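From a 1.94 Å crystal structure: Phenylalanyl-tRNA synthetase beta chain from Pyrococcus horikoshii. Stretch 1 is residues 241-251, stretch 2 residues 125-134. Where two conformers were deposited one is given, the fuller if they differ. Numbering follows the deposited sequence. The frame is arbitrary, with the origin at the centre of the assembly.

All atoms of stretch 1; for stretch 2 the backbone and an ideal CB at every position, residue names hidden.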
# COMPACT_ATOMS: atom_id res chain seq x y z
N GLU A 241 3.94 -15.10 -27.41
CA GLU A 241 2.78 -15.69 -28.07
C GLU A 241 2.57 -17.12 -27.63
O GLU A 241 1.41 -17.55 -27.47
CB GLU A 241 2.94 -15.68 -29.61
CG GLU A 241 1.75 -16.25 -30.41
CD GLU A 241 1.73 -17.79 -30.57
OE1 GLU A 241 2.80 -18.44 -30.62
OE2 GLU A 241 0.59 -18.36 -30.67
N LYS A 242 3.68 -17.86 -27.47
CA LYS A 242 3.58 -19.27 -27.10
C LYS A 242 3.08 -19.50 -25.65
O LYS A 242 2.22 -20.37 -25.41
CB LYS A 242 4.89 -20.02 -27.35
CG LYS A 242 5.10 -20.43 -28.83
CD LYS A 242 6.24 -21.45 -28.95
CE LYS A 242 5.93 -22.69 -28.15
NZ LYS A 242 5.36 -23.72 -29.05
N VAL A 243 3.60 -18.71 -24.72
CA VAL A 243 3.16 -18.81 -23.31
C VAL A 243 1.71 -18.34 -23.15
O VAL A 243 0.97 -18.87 -22.30
CB VAL A 243 4.14 -18.16 -22.34
CG1 VAL A 243 5.52 -18.91 -22.42
CG2 VAL A 243 4.31 -16.63 -22.63
N MSE A 244 1.29 -17.39 -23.97
CA MSE A 244 -0.11 -16.93 -23.94
C MSE A 244 -1.09 -17.97 -24.48
O MSE A 244 -2.15 -18.15 -23.94
CB MSE A 244 -0.25 -15.63 -24.70
CG MSE A 244 0.49 -14.51 -24.01
SE MSE A 244 -0.66 -13.65 -22.72
CE MSE A 244 -1.68 -12.46 -23.99
N LEU A 245 -0.71 -18.63 -25.56
CA LEU A 245 -1.53 -19.74 -26.08
C LEU A 245 -1.75 -20.79 -25.00
O LEU A 245 -2.89 -21.17 -24.73
CB LEU A 245 -0.86 -20.36 -27.33
CG LEU A 245 -1.71 -21.33 -28.16
CD1 LEU A 245 -1.81 -22.74 -27.48
CD2 LEU A 245 -3.08 -20.72 -28.50
N ALA A 246 -0.65 -21.23 -24.37
CA ALA A 246 -0.69 -22.26 -23.34
C ALA A 246 -1.56 -21.81 -22.13
O ALA A 246 -2.40 -22.56 -21.59
CB ALA A 246 0.73 -22.55 -22.89
N LEU A 247 -1.41 -20.55 -21.74
CA LEU A 247 -2.22 -20.01 -20.64
C LEU A 247 -3.71 -20.03 -21.02
O LEU A 247 -4.58 -20.40 -20.21
CB LEU A 247 -1.79 -18.55 -20.37
CG LEU A 247 -2.57 -17.86 -19.24
CD1 LEU A 247 -2.15 -18.52 -17.85
CD2 LEU A 247 -2.31 -16.32 -19.25
N ASN A 248 -4.01 -19.63 -22.26
CA ASN A 248 -5.34 -19.62 -22.76
C ASN A 248 -5.97 -21.01 -22.73
O ASN A 248 -7.13 -21.15 -22.36
CB ASN A 248 -5.40 -19.03 -24.17
CG ASN A 248 -5.06 -17.49 -24.20
OD1 ASN A 248 -4.87 -16.89 -25.28
ND2 ASN A 248 -5.03 -16.88 -23.04
N VAL A 249 -5.21 -22.01 -23.18
CA VAL A 249 -5.67 -23.39 -23.11
C VAL A 249 -6.00 -23.78 -21.63
O VAL A 249 -7.08 -24.30 -21.34
CB VAL A 249 -4.63 -24.35 -23.77
CG1 VAL A 249 -4.93 -25.83 -23.42
CG2 VAL A 249 -4.61 -24.12 -25.31
N MSE A 250 -5.08 -23.51 -20.71
CA MSE A 250 -5.27 -23.84 -19.27
C MSE A 250 -6.53 -23.20 -18.69
O MSE A 250 -7.32 -23.88 -18.03
CB MSE A 250 -4.07 -23.39 -18.40
CG MSE A 250 -2.76 -24.14 -18.63
SE MSE A 250 -2.89 -26.14 -18.25
CE MSE A 250 -3.98 -26.13 -16.68
N VAL A 251 -6.68 -21.89 -18.87
CA VAL A 251 -7.83 -21.20 -18.25
C VAL A 251 -9.18 -21.54 -18.90
O VAL A 251 -10.19 -21.57 -18.20
CB VAL A 251 -7.65 -19.63 -18.20
CG1 VAL A 251 -6.32 -19.25 -17.53
CG2 VAL A 251 -7.72 -19.00 -19.60
N UNK A 125 -2.67 -32.18 -18.36
CA UNK A 125 -2.67 -31.11 -19.38
C UNK A 125 -1.42 -30.22 -19.26
O UNK A 125 -0.72 -29.90 -20.24
CB UNK A 125 -3.93 -30.25 -19.25
N UNK A 126 -1.09 -29.89 -18.03
CA UNK A 126 0.13 -29.16 -17.72
C UNK A 126 1.36 -29.91 -18.29
O UNK A 126 2.19 -29.33 -18.99
CB UNK A 126 0.26 -28.97 -16.21
N UNK A 127 1.43 -31.22 -18.06
CA UNK A 127 2.53 -32.01 -18.58
C UNK A 127 2.48 -32.15 -20.10
O UNK A 127 3.50 -32.06 -20.75
CB UNK A 127 2.52 -33.40 -17.93
N UNK A 128 1.31 -32.46 -20.65
CA UNK A 128 1.22 -32.67 -22.13
C UNK A 128 1.54 -31.39 -22.89
O UNK A 128 2.25 -31.42 -23.89
CB UNK A 128 -0.18 -33.16 -22.52
N UNK A 129 1.05 -30.24 -22.42
CA UNK A 129 1.44 -28.99 -23.08
C UNK A 129 2.96 -28.77 -23.02
O UNK A 129 3.60 -28.44 -24.04
CB UNK A 129 0.72 -27.81 -22.43
N UNK A 130 3.53 -28.93 -21.84
CA UNK A 130 4.97 -28.71 -21.65
C UNK A 130 5.84 -29.66 -22.44
O UNK A 130 6.89 -29.27 -22.92
CB UNK A 130 5.32 -28.83 -20.17
N UNK A 131 5.41 -30.91 -22.58
CA UNK A 131 6.24 -31.89 -23.31
C UNK A 131 6.34 -31.60 -24.79
O UNK A 131 7.46 -31.52 -25.33
CB UNK A 131 5.68 -33.30 -23.12
N UNK A 132 5.17 -31.46 -25.43
CA UNK A 132 5.00 -31.39 -26.89
C UNK A 132 5.07 -29.96 -27.42
O UNK A 132 5.97 -29.58 -28.16
CB UNK A 132 3.66 -32.02 -27.29
N UNK A 133 4.07 -29.18 -27.04
CA UNK A 133 4.01 -27.77 -27.45
C UNK A 133 5.19 -27.00 -26.87
O UNK A 133 5.79 -26.16 -27.54
CB UNK A 133 2.69 -27.13 -27.01
N UNK A 134 5.57 -27.33 -25.63
CA UNK A 134 6.61 -26.55 -24.95
C UNK A 134 8.04 -27.09 -25.06
O UNK A 134 8.93 -26.64 -24.34
CB UNK A 134 6.25 -26.44 -23.47

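The two helices run nearly antiparallel, their axes 159° apart and 11.0 Å at closest approach, so stretch 2 is read from the Met250 end of stretch 1 towards Lys242.

At position 125 CA-to-CB points toward stretch 1, and the ideal CB lies 4.4 Å from Met250 SE. The surroundings, Met250 and Val249, offer no polar side-chain partner, so a branched or unbranched aliphatic residue would suit. The residue is Leu125: its CG lies 3.9 Å from Met250 SE, and its CD2 lies 4.2 Å from Val249 CG1.

Position 126 points sideways, its ideal CB 4.7 Å from Met250 SE. The selenium flanks the base of the side chain without dictating its end, and many residues, polar or apolar, would fit. It is Gln126, whose backbone N is 4.2 Å from Met250 SE.

Positions 127 and 128 have nothing of stretch 1 within 5.5 Å of the ideal CB, so this contact sets no preference; they are Glu127 and Lys128.

Position 129 points toward Ala246, with its ideal CB 5.3 Å from Ala246 CB. The small alanine leaves room between the backbones, whose CA atoms at 129 and Ala246 are 7.1 Å apart, and Val249 and Met250 extend the apolar surface. Valine, leucine, isoleucine or methionine are plausible. Ile129 uses both branches: CG2 meets Ala246 CB at 3.9 Å, while CD1 reaches Val249 CG1 at 3.6 Å and Met250 SE at 4.2 Å.

Positions 130, 131 and 132 are out of reach of stretch 1, which therefore cannot discriminate among side chains there; they are Ala130, Leu131 and Thr132.

Position 133 again points toward stretch 1. Its ideal CB is 4.8 Å from Lys242 NZ, and Leu245 and Ala246 lie farther along. A long apolar side chain would suit, and an aromatic one could also receive the cation; an acid could answer the charge but would gain little from Leu245. The residue is Phe133. Lys242 NZ sits over one ring face, 3.6 Å from the ring centroid and 6° off the normal, a cation-pi contact, and the same NZ donates a hydrogen bond to Phe133 O at 2.9 Å. Phe133 CZ packs 3.7 Å from Leu245 CD1.

Position 134 follows a wider pi-type turn, marked by the 2.8 Å hydrogen bond from its N to the O of Ile129. With phi/psi of -95/9 the backbone does not demand glycine, but an ideal CB would clash with Ala130 O at 3.0 Å. A residue without CB is favoured, and Gly134 is found.

Stretch 2 125-134: LQEKIALTFG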
# COMPACT_ATOMS: atom_id res chain seq x y z
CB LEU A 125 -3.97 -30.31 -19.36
CG LEU A 125 -4.09 -29.20 -20.43
CD1 LEU A 125 -4.00 -29.77 -21.84
CD2 LEU A 125 -5.41 -28.45 -20.23
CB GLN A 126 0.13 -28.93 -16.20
CG GLN A 126 1.37 -28.60 -15.54
CD GLN A 126 1.12 -28.35 -14.05
OE1 GLN A 126 1.84 -27.59 -13.45
NE2 GLN A 126 0.08 -28.96 -13.47
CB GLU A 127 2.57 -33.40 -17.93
CG GLU A 127 2.75 -33.37 -16.41
CD GLU A 127 2.47 -34.72 -15.71
OE1 GLU A 127 2.07 -35.73 -16.36
OE2 GLU A 127 2.66 -34.76 -14.47
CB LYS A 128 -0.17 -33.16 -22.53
CG LYS A 128 -0.57 -34.48 -21.88
CD LYS A 128 0.26 -35.68 -22.38
CE LYS A 128 0.06 -36.86 -21.45
NZ LYS A 128 0.72 -38.12 -21.99
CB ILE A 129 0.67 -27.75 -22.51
CG1 ILE A 129 -0.84 -27.87 -22.83
CG2 ILE A 129 1.28 -26.44 -23.11
CD1 ILE A 129 -1.67 -26.79 -22.23
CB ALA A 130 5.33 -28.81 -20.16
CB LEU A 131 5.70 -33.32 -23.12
CG LEU A 131 6.23 -34.48 -23.98
CD1 LEU A 131 7.69 -34.79 -23.76
CD2 LEU A 131 5.35 -35.71 -23.63
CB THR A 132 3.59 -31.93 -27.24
OG1 THR A 132 3.42 -33.25 -26.70
CG2 THR A 132 3.47 -32.15 -28.72
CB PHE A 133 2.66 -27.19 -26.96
CG PHE A 133 2.37 -25.80 -27.45
CD1 PHE A 133 1.99 -25.57 -28.76
CD2 PHE A 133 2.44 -24.71 -26.57
CE1 PHE A 133 1.66 -24.27 -29.20
CE2 PHE A 133 2.15 -23.41 -26.99
CZ PHE A 133 1.74 -23.19 -28.30
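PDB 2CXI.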